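Local coordinates for 11S globulin seed storage protein (Amaranthus hypochondriacus, PDB 3QAC) that probably serves as a seed storage protein, a nutrient reserve built from two cupin barrels per subunit that assembles into hexamers, at residues 51-56 with 162-167; 60-65 with 149-154; 344-349 with 399-404. One frame throughout, in Å; residues are numbered along the deposited sequence.

Contact 1: residues 51-56 with 162-167; sequences SVIRRT and ILIDTA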
ATOM      1  N   SER A  51       0.686   4.968  17.054  1.00 29.90           N
ATOM      2  CA  SER A  51       0.460   5.124  18.471  1.00 31.58           C
ATOM      3  C   SER A  51       1.826   5.020  19.118  1.00 36.72           C
ATOM      4  O   SER A  51       2.762   4.456  18.555  1.00 35.88           O
ATOM      5  CB  SER A  51      -0.474   4.048  19.004  1.00 35.84           C
ATOM      6  OG  SER A  51      -1.787   4.189  18.464  1.00 34.90           O
ATOM      7  N   VAL A  52       1.957   5.601  20.288  1.00 35.64           N
ATOM      8  CA  VAL A  52       3.204   5.523  20.999  1.00 32.93           C
ATOM      9  C   VAL A  52       2.912   5.057  22.412  1.00 38.35           C
ATOM     10  O   VAL A  52       1.948   5.517  23.060  1.00 42.12           O
ATOM     11  CB  VAL A  52       3.948   6.889  20.991  1.00 29.41           C
ATOM     12  CG1 VAL A  52       5.230   6.815  21.786  1.00 33.73           C
ATOM     13  CG2 VAL A  52       4.242   7.323  19.563  1.00 29.80           C
ATOM     14  N   ILE A  53       3.715   4.103  22.862  1.00 36.22           N
ATOM     15  CA  ILE A  53       3.751   3.729  24.261  1.00 35.66           C
ATOM     16  C   ILE A  53       5.170   3.767  24.814  1.00 38.79           C
ATOM     17  O   ILE A  53       6.163   3.741  24.071  1.00 36.96           O
ATOM     18  CB  ILE A  53       3.176   2.344  24.502  1.00 32.71           C
ATOM     19  CG1 ILE A  53       3.988   1.293  23.756  1.00 37.83           C
ATOM     20  CG2 ILE A  53       1.710   2.303  24.097  1.00 32.32           C
ATOM     21  CD1 ILE A  53       3.691  -0.130  24.238  1.00 37.67           C
ATOM     22  N   ARG A  54       5.260   3.848  26.132  1.00 35.46           N
ATOM     23  CA  ARG A  54       6.532   3.753  26.801  1.00 37.78           C
ATOM     24  C   ARG A  54       6.334   2.769  27.931  1.00 40.15           C
ATOM     25  O   ARG A  54       5.399   2.904  28.713  1.00 42.54           O
ATOM     26  CB  ARG A  54       6.986   5.118  27.307  1.00 37.70           C
ATOM     27  CG  ARG A  54       8.162   5.058  28.265  1.00 42.29           C
ATOM     28  CD  ARG A  54       8.625   6.450  28.664  1.00 41.80           C
ATOM     29  NE  ARG A  54       7.591   7.185  29.390  1.00 47.08           N
ATOM     30  CZ  ARG A  54       7.392   8.493  29.279  1.00 45.05           C
ATOM     31  NH1 ARG A  54       6.424   9.084  29.967  1.00 44.36           N
ATOM     32  NH2 ARG A  54       8.153   9.212  28.468  1.00 43.66           N
ATOM     33  N   ARG A  55       7.166   1.741  27.977  1.00 39.19           N
ATOM     34  CA  ARG A  55       7.055   0.755  29.036  1.00 38.71           C
ATOM     35  C   ARG A  55       8.263   0.893  29.908  1.00 45.96           C
ATOM     36  O   ARG A  55       9.396   1.000  29.418  1.00 45.89           O
ATOM     37  CB  ARG A  55       6.983  -0.671  28.503  1.00 34.27           C
ATOM     38  CG  ARG A  55       5.848  -0.933  27.526  1.00 45.13           C
ATOM     39  CD  ARG A  55       5.764  -2.420  27.199  1.00 41.44           C
ATOM     40  NE  ARG A  55       4.763  -2.710  26.178  1.00 44.90           N
ATOM     41  CZ  ARG A  55       3.451  -2.792  26.408  1.00 43.64           C
ATOM     42  NH1 ARG A  55       2.958  -2.572  27.626  1.00 42.87           N
ATOM     43  NH2 ARG A  55       2.623  -3.068  25.409  1.00 39.20           N
ATOM     44  N   THR A  56       8.006   0.911  31.206  1.00 47.04           N
ATOM     45  CA  THR A  56       9.050   0.913  32.197  1.00 44.53           C
ATOM     46  C   THR A  56       8.938  -0.405  32.917  1.00 44.85           C
ATOM     47  O   THR A  56       7.966  -0.669  33.612  1.00 49.66           O
ATOM     48  CB  THR A  56       8.844   2.057  33.168  1.00 49.17           C
ATOM     49  OG1 THR A  56       8.918   3.291  32.447  1.00 45.20           O
ATOM     50  CG2 THR A  56       9.906   2.035  34.249  1.00 50.36           C
ATOM     51  N   ILE A 162       8.129   2.955  22.307  1.00 36.73           N
ATOM     52  CA  ILE A 162       7.633   2.100  21.262  1.00 35.95           C
ATOM     53  C   ILE A 162       6.731   2.856  20.306  1.00 35.69           C
ATOM     54  O   ILE A 162       5.680   3.362  20.697  1.00 40.25           O
ATOM     55  CB  ILE A 162       6.889   0.934  21.898  1.00 36.27           C
ATOM     56  CG1 ILE A 162       7.840   0.201  22.856  1.00 37.68           C
ATOM     57  CG2 ILE A 162       6.307   0.015  20.837  1.00 35.44           C
ATOM     58  CD1 ILE A 162       7.214  -0.927  23.637  1.00 43.24           C
ATOM     59  N   LEU A 163       7.156   2.971  19.057  1.00 32.49           N
ATOM     60  CA  LEU A 163       6.244   3.412  18.020  1.00 33.23           C
ATOM     61  C   LEU A 163       5.502   2.207  17.458  1.00 35.88           C
ATOM     62  O   LEU A 163       6.122   1.198  17.063  1.00 32.75           O
ATOM     63  CB  LEU A 163       6.974   4.138  16.898  1.00 35.43           C
ATOM     64  CG  LEU A 163       5.987   4.510  15.791  1.00 38.82           C
ATOM     65  CD1 LEU A 163       5.604   5.968  15.902  1.00 39.36           C
ATOM     66  CD2 LEU A 163       6.570   4.219  14.425  1.00 41.39           C
ATOM     67  N   ILE A 164       4.176   2.316  17.432  1.00 35.89           N
ATOM     68  CA  ILE A 164       3.320   1.273  16.880  1.00 32.89           C
ATOM     69  C   ILE A 164       2.664   1.796  15.622  1.00 36.07           C
ATOM     70  O   ILE A 164       1.832   2.702  15.678  1.00 33.84           O
ATOM     71  CB  ILE A 164       2.225   0.840  17.850  1.00 36.39           C
ATOM     72  CG1 ILE A 164       2.809   0.587  19.244  1.00 33.84           C
ATOM     73  CG2 ILE A 164       1.508  -0.393  17.316  1.00 32.18           C
ATOM     74  CD1 ILE A 164       1.774   0.220  20.258  1.00 30.40           C
ATOM     75  N   ASP A 165       3.037   1.225  14.482  1.00 32.96           N
ATOM     76  CA  ASP A 165       2.672   1.818  13.211  1.00 33.56           C
ATOM     77  C   ASP A 165       1.384   1.209  12.690  1.00 36.46           C
ATOM     78  O   ASP A 165       1.397   0.370  11.783  1.00 39.53           O
ATOM     79  CB  ASP A 165       3.803   1.642  12.207  1.00 35.70           C
ATOM     80  CG  ASP A 165       3.446   2.178  10.858  1.00 40.24           C
ATOM     81  OD1 ASP A 165       2.555   3.053  10.829  1.00 36.82           O
ATOM     82  OD2 ASP A 165       4.037   1.727   9.840  1.00 39.49           O
ATOM     83  N   THR A 166       0.271   1.651  13.273  1.00 33.56           N
ATOM     84  CA  THR A 166      -1.028   1.059  13.026  1.00 32.02           C
ATOM     85  C   THR A 166      -1.418   1.238  11.574  1.00 32.64           C
ATOM     86  O   THR A 166      -2.152   0.430  11.032  1.00 35.44           O
ATOM     87  CB  THR A 166      -2.085   1.701  13.925  1.00 31.71           C
ATOM     88  OG1 THR A 166      -1.892   3.114  13.917  1.00 42.21           O
ATOM     89  CG2 THR A 166      -1.920   1.236  15.345  1.00 33.77           C
ATOM     90  N   ALA A 167      -0.918   2.291  10.943  1.00 30.08           N
ATOM     91  CA  ALA A 167      -1.212   2.534   9.534  1.00 33.99           C
ATOM     92  C   ALA A 167      -0.328   1.732   8.557  1.00 36.13           C
ATOM     93  O   ALA A 167      -0.445   1.884   7.347  1.00 33.23           O
ATOM     94  CB  ALA A 167      -1.101   4.019   9.227  1.00 34.75           C
TER
HETATM   95  O   HOH W   1      -2.927   4.165  16.082  1.00 35.62           O
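I53 and I162 meet side chain against side chain, with I53 CG1 pressed to I162 CB at 3.5 Å, tighter than a usual carbon contact. I53 carries CG1 in the crowded position between its backbone N and carbonyl carbon (chi1 61°), which turns this branch in against I162 and sets its CD1 3.7 Å from I162 CD1. The same I53 methyl lies over one face of the R55 guanidinium, offset toward the rim, and I162 CD1 touches the extended R55 chain from CG to NE. R55 NH2 makes a salt bridge to E190. On the opposite face of the sheet, V52 CG2 and L163 CD1 make a lighter contact at 4.1 Å.

Two antiparallel hydrogen-bonded pairs set this register. I53 and I162 exchange bonds, the one from I162 N to I53 O measuring 2.8 Å; S51 and I164 do the same, I164 N reaching S51 O at 2.8 Å. V52 CA adds a CA-H...O contact to I162 O at 3.3 Å. Beyond the end of the pairing, one water joins the hydroxyls, 2.6 Å from S51 OG and 2.6 Å from T166 OG1, while S51 OG also bonds to S40.

The segments belong to two central strands of one of the two antiparallel sheets of the N-terminal cupin domain. Strand 33-37 flanks 51-57, with I53 touching V37, and strand 72-78 flanks 158-164, with I162 packing on I74.

Contact 2: residues 60-65 with 149-154; sequences HGLLLP and WAYNNG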
ATOM      1  N   HIS A  60      14.102  -7.292  37.278  1.00 54.56           N
ATOM      2  CA  HIS A  60      13.480  -8.601  37.489  1.00 58.09           C
ATOM      3  C   HIS A  60      12.037  -8.666  36.992  1.00 58.88           C
ATOM      4  O   HIS A  60      11.302  -9.598  37.324  1.00 58.85           O
ATOM      5  CB  HIS A  60      13.556  -9.030  38.955  1.00 60.05           C
ATOM      6  CG  HIS A  60      14.950  -9.085  39.491  1.00 67.70           C
ATOM      7  ND1 HIS A  60      16.003  -9.610  38.772  1.00 73.24           N
ATOM      8  CD2 HIS A  60      15.467  -8.680  40.676  1.00 70.56           C
ATOM      9  CE1 HIS A  60      17.110  -9.523  39.488  1.00 77.17           C
ATOM     10  NE2 HIS A  60      16.813  -8.961  40.648  1.00 77.04           N
ATOM     11  N   GLY A  61      11.651  -7.684  36.182  1.00 57.36           N
ATOM     12  CA  GLY A  61      10.328  -7.634  35.586  1.00 52.48           C
ATOM     13  C   GLY A  61      10.224  -8.310  34.227  1.00 49.50           C
ATOM     14  O   GLY A  61      11.084  -8.150  33.350  1.00 50.62           O
ATOM     15  N   LEU A  62       9.148  -9.064  34.050  1.00 47.28           N
ATOM     16  CA  LEU A  62       8.931  -9.809  32.828  1.00 45.75           C
ATOM     17  C   LEU A  62       7.700  -9.301  32.072  1.00 46.00           C
ATOM     18  O   LEU A  62       6.560  -9.534  32.489  1.00 48.79           O
ATOM     19  CB  LEU A  62       8.784 -11.293  33.152  1.00 44.83           C
ATOM     20  CG  LEU A  62       8.455 -12.241  32.007  1.00 43.39           C
ATOM     21  CD1 LEU A  62       9.540 -12.187  30.954  1.00 53.28           C
ATOM     22  CD2 LEU A  62       8.337 -13.623  32.554  1.00 47.73           C
ATOM     23  N   LEU A  63       7.933  -8.591  30.972  1.00 45.82           N
ATOM     24  CA  LEU A  63       6.857  -8.224  30.058  1.00 41.17           C
ATOM     25  C   LEU A  63       6.337  -9.501  29.436  1.00 43.96           C
ATOM     26  O   LEU A  63       7.060 -10.161  28.684  1.00 46.43           O
ATOM     27  CB  LEU A  63       7.357  -7.281  28.971  1.00 41.64           C
ATOM     28  CG  LEU A  63       6.371  -6.854  27.877  1.00 42.47           C
ATOM     29  CD1 LEU A  63       5.226  -5.978  28.442  1.00 39.87           C
ATOM     30  CD2 LEU A  63       7.111  -6.138  26.720  1.00 34.93           C
ATOM     31  N   LEU A  64       5.099  -9.858  29.773  1.00 39.74           N
ATOM     32  CA  LEU A  64       4.499 -11.105  29.312  1.00 41.50           C
ATOM     33  C   LEU A  64       4.515 -11.160  27.785  1.00 42.51           C
ATOM     34  O   LEU A  64       4.499 -10.131  27.124  1.00 43.04           O
ATOM     35  CB  LEU A  64       3.065 -11.237  29.836  1.00 44.79           C
ATOM     36  CG  LEU A  64       2.835 -11.124  31.354  1.00 43.09           C
ATOM     37  CD1 LEU A  64       1.366 -11.065  31.664  1.00 45.35           C
ATOM     38  CD2 LEU A  64       3.454 -12.278  32.094  1.00 45.93           C
ATOM     39  N   PRO A  65       4.568 -12.366  27.217  1.00 40.54           N
ATOM     40  CA  PRO A  65       4.514 -12.449  25.763  1.00 40.13           C
ATOM     41  C   PRO A  65       3.225 -11.858  25.196  1.00 43.16           C
ATOM     42  O   PRO A  65       2.124 -12.121  25.695  1.00 37.95           O
ATOM     43  CB  PRO A  65       4.554 -13.957  25.499  1.00 39.61           C
ATOM     44  CG  PRO A  65       4.297 -14.606  26.836  1.00 41.48           C
ATOM     45  CD  PRO A  65       4.908 -13.665  27.812  1.00 45.88           C
ATOM     46  N   TRP A 149       8.399 -11.357  24.269  1.00 42.97           N
ATOM     47  CA  TRP A 149       8.396 -10.984  25.667  1.00 45.18           C
ATOM     48  C   TRP A 149       9.712 -10.287  25.942  1.00 43.42           C
ATOM     49  O   TRP A 149      10.668 -10.411  25.175  1.00 47.46           O
ATOM     50  CB  TRP A 149       8.245 -12.221  26.545  1.00 42.61           C
ATOM     51  CG  TRP A 149       9.241 -13.268  26.214  1.00 44.05           C
ATOM     52  CD1 TRP A 149       9.094 -14.284  25.322  1.00 41.63           C
ATOM     53  CD2 TRP A 149      10.553 -13.403  26.763  1.00 44.69           C
ATOM     54  NE1 TRP A 149      10.224 -15.051  25.287  1.00 43.56           N
ATOM     55  CE2 TRP A 149      11.142 -14.531  26.161  1.00 40.58           C
ATOM     56  CE3 TRP A 149      11.286 -12.683  27.713  1.00 45.50           C
ATOM     57  CZ2 TRP A 149      12.432 -14.954  26.462  1.00 40.14           C
ATOM     58  CZ3 TRP A 149      12.580 -13.110  28.016  1.00 46.87           C
ATOM     59  CH2 TRP A 149      13.135 -14.236  27.389  1.00 43.37           C
ATOM     60  N   ALA A 150       9.757  -9.523  27.018  1.00 45.14           N
ATOM     61  CA  ALA A 150      10.995  -8.867  27.407  1.00 44.34           C
ATOM     62  C   ALA A 150      11.211  -9.055  28.896  1.00 47.20           C
ATOM     63  O   ALA A 150      10.258  -9.246  29.666  1.00 43.50           O
ATOM     64  CB  ALA A 150      10.953  -7.403  27.055  1.00 41.84           C
ATOM     65  N   TYR A 151      12.469  -9.001  29.302  1.00 46.71           N
ATOM     66  CA  TYR A 151      12.798  -9.138  30.707  1.00 46.44           C
ATOM     67  C   TYR A 151      13.958  -8.238  31.074  1.00 48.52           C
ATOM     68  O   TYR A 151      14.966  -8.171  30.358  1.00 48.43           O
ATOM     69  CB  TYR A 151      13.122 -10.590  31.034  1.00 48.21           C
ATOM     70  CG  TYR A 151      13.676 -10.785  32.420  1.00 56.07           C
ATOM     71  CD1 TYR A 151      12.838 -10.788  33.529  1.00 54.32           C
ATOM     72  CD2 TYR A 151      15.043 -10.960  32.623  1.00 54.97           C
ATOM     73  CE1 TYR A 151      13.346 -10.963  34.805  1.00 55.67           C
ATOM     74  CE2 TYR A 151      15.556 -11.141  33.889  1.00 55.39           C
ATOM     75  CZ  TYR A 151      14.704 -11.142  34.975  1.00 55.28           C
ATOM     76  OH  TYR A 151      15.212 -11.330  36.234  1.00 64.71           O
ATOM     77  N   ASN A 152      13.811  -7.530  32.184  1.00 49.08           N
ATOM     78  CA  ASN A 152      14.891  -6.680  32.645  1.00 52.50           C
ATOM     79  C   ASN A 152      15.820  -7.436  33.583  1.00 52.60           C
ATOM     80  O   ASN A 152      15.522  -7.625  34.753  1.00 55.42           O
ATOM     81  CB  ASN A 152      14.369  -5.425  33.319  1.00 48.37           C
ATOM     82  CG  ASN A 152      15.487  -4.499  33.746  1.00 53.05           C
ATOM     83  OD1 ASN A 152      16.666  -4.772  33.491  1.00 51.35           O
ATOM     84  ND2 ASN A 152      15.128  -3.393  34.400  1.00 50.81           N
ATOM     85  N   ASN A 153      16.955  -7.867  33.054  1.00 58.50           N
ATOM     86  CA  ASN A 153      17.928  -8.581  33.856  1.00 57.46           C
ATOM     87  C   ASN A 153      19.009  -7.640  34.354  1.00 55.43           C
ATOM     88  O   ASN A 153      20.049  -8.070  34.844  1.00 62.80           O
ATOM     89  CB  ASN A 153      18.518  -9.751  33.072  1.00 55.38           C
ATOM     90  CG  ASN A 153      19.405  -9.305  31.919  1.00 60.27           C
ATOM     91  OD1 ASN A 153      20.051 -10.136  31.266  1.00 59.43           O
ATOM     92  ND2 ASN A 153      19.448  -7.998  31.668  1.00 55.16           N
ATOM     93  N   GLY A 154      18.747  -6.346  34.224  1.00 56.15           N
ATOM     94  CA  GLY A 154      19.669  -5.326  34.676  1.00 57.42           C
ATOM     95  C   GLY A 154      19.275  -4.749  36.019  1.00 58.28           C
ATOM     96  O   GLY A 154      18.377  -5.256  36.688  1.00 55.58           O
TER
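Y151 and L62 both hold CG anti to the backbone N (chi1 171° and 176°), and from there each reaches the opposite strand. The Y151 ring runs back along the chain of 60-65: CD1 comes 3.2 Å from G61 O, and the hydroxyl arrives beside H60. There H60 ND1 donates a hydrogen bond to Y151 OH at 3.2 Å, with the oxygen close to the imidazole plane, and the two side chains run alongside each other. L62 sends CD1 across the strand to touch W149 CE3 at 3.7 Å and Y151 CB at 3.9 Å. W149 CB, for its part, lies 3.9 Å from P65 CD.

These strands form one of the antiparallel pairs in the second antiparallel sheet of the N-terminal cupin domain. L62 and Y151 make a non-hydrogen-bonded pair, L63 and A150 a hydrogen-bonded one, in which A150 N bonds to L63 O, while the return bond from L63 N to A150 O is weak. Where the strand gives out, N152 N still bonds G61 O at 3.0 Å and H60 N bonds N152 O.

N152 then closes an Asx turn, OD1 accepting from G154 N at 2.7 Å, and its ND2 is gripped by I57 O and Q156 O. On the L62 and W149 side a neighbouring subunit packs down, its I429 on L62 and its L421 on W149.

Contact 3: residues 344-349 with 399-404; sequences AHNIMY and SFKTSE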
ATOM      1  N   ALA A 344       8.182  10.979   5.026  1.00 30.87           N
ATOM      2  CA  ALA A 344       7.747  10.296   6.231  1.00 31.11           C
ATOM      3  C   ALA A 344       7.301  11.274   7.327  1.00 32.95           C
ATOM      4  O   ALA A 344       7.807  12.408   7.416  1.00 31.34           O
ATOM      5  CB  ALA A 344       8.881   9.408   6.751  1.00 33.08           C
ATOM      6  N   HIS A 345       6.348  10.829   8.145  1.00 29.12           N
ATOM      7  CA  HIS A 345       6.013  11.530   9.378  1.00 31.57           C
ATOM      8  C   HIS A 345       7.132  11.245  10.338  1.00 33.69           C
ATOM      9  O   HIS A 345       7.714  10.171  10.347  1.00 32.68           O
ATOM     10  CB  HIS A 345       4.700  11.031  10.012  1.00 28.25           C
ATOM     11  CG  HIS A 345       3.499  11.261   9.158  1.00 33.04           C
ATOM     12  ND1 HIS A 345       2.921  12.506   9.010  1.00 34.03           N
ATOM     13  CD2 HIS A 345       2.776  10.417   8.390  1.00 35.08           C
ATOM     14  CE1 HIS A 345       1.899  12.417   8.179  1.00 33.67           C
ATOM     15  NE2 HIS A 345       1.784  11.160   7.794  1.00 36.08           N
ATOM     16  N   ASN A 346       7.397  12.204  11.194  1.00 37.43           N
ATOM     17  CA  ASN A 346       8.456  12.041  12.139  1.00 36.81           C
ATOM     18  C   ASN A 346       7.916  12.163  13.553  1.00 38.07           C
ATOM     19  O   ASN A 346       7.471  13.240  13.966  1.00 38.51           O
ATOM     20  CB  ASN A 346       9.477  13.122  11.868  1.00 39.60           C
ATOM     21  CG  ASN A 346      10.746  12.847  12.538  1.00 43.60           C
ATOM     22  OD1 ASN A 346      10.745  12.404  13.678  1.00 43.06           O
ATOM     23  ND2 ASN A 346      11.859  13.076  11.841  1.00 51.80           N
ATOM     24  N   ILE A 347       7.919  11.068  14.292  1.00 32.23           N
ATOM     25  CA  ILE A 347       7.485  11.147  15.669  1.00 34.74           C
ATOM     26  C   ILE A 347       8.737  11.369  16.468  1.00 37.73           C
ATOM     27  O   ILE A 347       9.462  10.432  16.775  1.00 38.82           O
ATOM     28  CB  ILE A 347       6.714   9.902  16.163  1.00 34.31           C
ATOM     29  CG1 ILE A 347       5.367   9.791  15.456  1.00 36.50           C
ATOM     30  CG2 ILE A 347       6.431  10.009  17.652  1.00 36.17           C
ATOM     31  CD1 ILE A 347       5.472   9.573  13.925  1.00 37.63           C
ATOM     32  N   MET A 348       9.009  12.633  16.754  1.00 34.55           N
ATOM     33  CA  MET A 348      10.187  12.982  17.518  1.00 37.53           C
ATOM     34  C   MET A 348       9.941  12.998  19.015  1.00 35.97           C
ATOM     35  O   MET A 348       9.262  13.872  19.549  1.00 39.18           O
ATOM     36  CB  MET A 348      10.729  14.336  17.115  1.00 37.86           C
ATOM     37  CG  MET A 348      11.738  14.779  18.141  1.00 44.32           C
ATOM     38  SD  MET A 348      12.525  16.280  17.675  1.00 46.93           S
ATOM     39  CE  MET A 348      11.094  17.325  17.530  1.00 40.17           C
ATOM     40  N   TYR A 349      10.526  12.022  19.674  1.00 35.90           N
ATOM     41  CA  TYR A 349      10.476  11.859  21.106  1.00 31.98           C
ATOM     42  C   TYR A 349      11.717  12.451  21.744  1.00 40.67           C
ATOM     43  O   TYR A 349      12.851  12.139  21.332  1.00 40.34           O
ATOM     44  CB  TYR A 349      10.508  10.379  21.370  1.00 33.12           C
ATOM     45  CG  TYR A 349      10.526   9.997  22.815  1.00 37.65           C
ATOM     46  CD1 TYR A 349       9.362  10.052  23.580  1.00 33.61           C
ATOM     47  CD2 TYR A 349      11.687   9.537  23.411  1.00 32.79           C
ATOM     48  CE1 TYR A 349       9.365   9.677  24.894  1.00 35.79           C
ATOM     49  CE2 TYR A 349      11.695   9.158  24.739  1.00 38.68           C
ATOM     50  CZ  TYR A 349      10.523   9.235  25.473  1.00 36.39           C
ATOM     51  OH  TYR A 349      10.503   8.857  26.793  1.00 40.40           O
ATOM     52  N   SER A 399      13.767   9.916  16.657  1.00 32.97           N
ATOM     53  CA  SER A 399      12.739  10.125  15.660  1.00 37.74           C
ATOM     54  C   SER A 399      12.315   8.785  15.073  1.00 36.29           C
ATOM     55  O   SER A 399      13.117   8.074  14.465  1.00 34.54           O
ATOM     56  CB  SER A 399      13.259  11.033  14.548  1.00 39.52           C
ATOM     57  OG  SER A 399      13.387  12.367  14.990  1.00 39.53           O
ATOM     58  N   PHE A 400      11.050   8.434  15.266  1.00 35.59           N
ATOM     59  CA  PHE A 400      10.512   7.241  14.633  1.00 32.12           C
ATOM     60  C   PHE A 400       9.923   7.747  13.327  1.00 34.70           C
ATOM     61  O   PHE A 400       9.260   8.778  13.303  1.00 37.44           O
ATOM     62  CB  PHE A 400       9.473   6.594  15.543  1.00 38.27           C
ATOM     63  CG  PHE A 400      10.009   6.228  16.908  1.00 35.38           C
ATOM     64  CD1 PHE A 400       9.994   7.150  17.947  1.00 38.24           C
ATOM     65  CD2 PHE A 400      10.553   4.964  17.145  1.00 35.96           C
ATOM     66  CE1 PHE A 400      10.499   6.808  19.191  1.00 36.81           C
ATOM     67  CE2 PHE A 400      11.049   4.620  18.384  1.00 31.43           C
ATOM     68  CZ  PHE A 400      11.026   5.530  19.403  1.00 33.63           C
ATOM     69  N   LYS A 401      10.229   7.089  12.222  1.00 36.33           N
ATOM     70  CA  LYS A 401       9.821   7.615  10.930  1.00 34.91           C
ATOM     71  C   LYS A 401       8.925   6.627  10.216  1.00 37.64           C
ATOM     72  O   LYS A 401       9.251   5.439  10.103  1.00 34.47           O
ATOM     73  CB  LYS A 401      11.034   7.942  10.069  1.00 37.29           C
ATOM     74  CG  LYS A 401      11.755   9.224  10.477  1.00 42.24           C
ATOM     75  CD  LYS A 401      13.246   9.167  10.158  1.00 42.47           C
ATOM     76  CE  LYS A 401      13.853  10.567   9.975  1.00 57.02           C
ATOM     77  NZ  LYS A 401      14.270  11.246  11.235  1.00 52.06           N
ATOM     78  N   THR A 402       7.796   7.130   9.730  1.00 30.41           N
ATOM     79  CA  THR A 402       6.753   6.275   9.179  1.00 30.41           C
ATOM     80  C   THR A 402       7.003   5.851   7.741  1.00 32.32           C
ATOM     81  O   THR A 402       6.057   5.677   6.993  1.00 32.87           O
ATOM     82  CB  THR A 402       5.390   6.969   9.216  1.00 30.77           C
ATOM     83  OG1 THR A 402       5.432   8.109   8.361  1.00 28.09           O
ATOM     84  CG2 THR A 402       5.060   7.424  10.635  1.00 32.49           C
ATOM     85  N   SER A 403       8.261   5.703   7.334  1.00 34.60           N
ATOM     86  CA  SER A 403       8.530   5.034   6.061  1.00 36.72           C
ATOM     87  C   SER A 403       9.928   4.493   5.983  1.00 39.85           C
ATOM     88  O   SER A 403      10.752   4.733   6.854  1.00 36.39           O
ATOM     89  CB  SER A 403       8.289   5.949   4.867  1.00 38.19           C
ATOM     90  OG  SER A 403       9.397   6.797   4.656  1.00 41.03           O
ATOM     91  N   GLU A 404      10.173   3.750   4.912  1.00 43.18           N
ATOM     92  CA  GLU A 404      11.460   3.137   4.676  1.00 41.25           C
ATOM     93  C   GLU A 404      12.467   4.233   4.335  1.00 35.95           C
ATOM     94  O   GLU A 404      12.150   5.165   3.609  1.00 38.43           O
ATOM     95  CB  GLU A 404      11.335   2.127   3.535  1.00 40.61           C
ATOM     96  CG  GLU A 404      12.668   1.635   3.017  1.00 47.20           C
ATOM     97  CD  GLU A 404      12.556   0.330   2.265  1.00 52.13           C
ATOM     98  OE1 GLU A 404      11.482   0.086   1.654  1.00 52.46           O
ATOM     99  OE2 GLU A 404      13.542  -0.450   2.291  1.00 46.99           O
TER
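F400 presents the edge of its ring to segment 344-349: I347 O sits near the ring plane, 3.5 Å from CD1, and Y349 CB lies at the same rim near CE1. H345 likewise meets T402 at a ring edge, with OG1 near the imidazole plane and 3.5 Å from CD2. T402 holds OG1 between its backbone N and carbonyl carbon (chi1 64°), within 2.9 Å of H345 N, from which it accepts a hydrogen bond. The backbone answers with T402 N to H345 O at 3.1 Å, and these two hydrogen bonds join the residues just beyond the strand ends. Q172 of a neighbouring subunit bonds T402 OG1 through its side-chain NE2 and H345 NE2 through its backbone O, which carries the pairing into the subunit interface. A valine in place of T402 would probably leave H345 N and the side-chain amide of that Q172 without the hydroxyl they share.

Within the strands, I347 and F400 form a hydrogen-bonded pair. I347 N bonds to F400 O at 2.8 Å and F400 N returns a bond to I347 O. I347 CD1 extends to T402 CG2 at 4.0 Å, the side chains crossing at about a right angle.

This is an inner strand pair of one of the two sheets of the C-terminal cupin domain, with strand 324-330 beyond 394-401 and strand 377-380 beyond 346-351. F400, I347 and Y349 pack against strand 158-164 of the N-terminal cupin domain.

Overall arrangement
All three contacts are largely buried antiparallel strand pairs. Contacts 1 and 2 share the N-terminal cupin domain: strand 51-57 leads into 61-68, and R55 CD touches L63 CD1 where they meet. Contact 3 belongs to the C-terminal domain and lies against contact 1: L163 packs on F400, and R54 probably hydrogen-bonds to the Y349 hydroxyl, which also bonds E77. Both lie near the centre of the chain, whereas the centre of contact 2 lies about 19 Å from that point, with H60 exposed. Contact 1 joins aliphatic packing to backbone bonds and a water bridge, contact 2 adds aromatic groups and a turn, contact 3 a threonine hydroxyl; contacts 2 and 3 each meet a different neighbouring subunit.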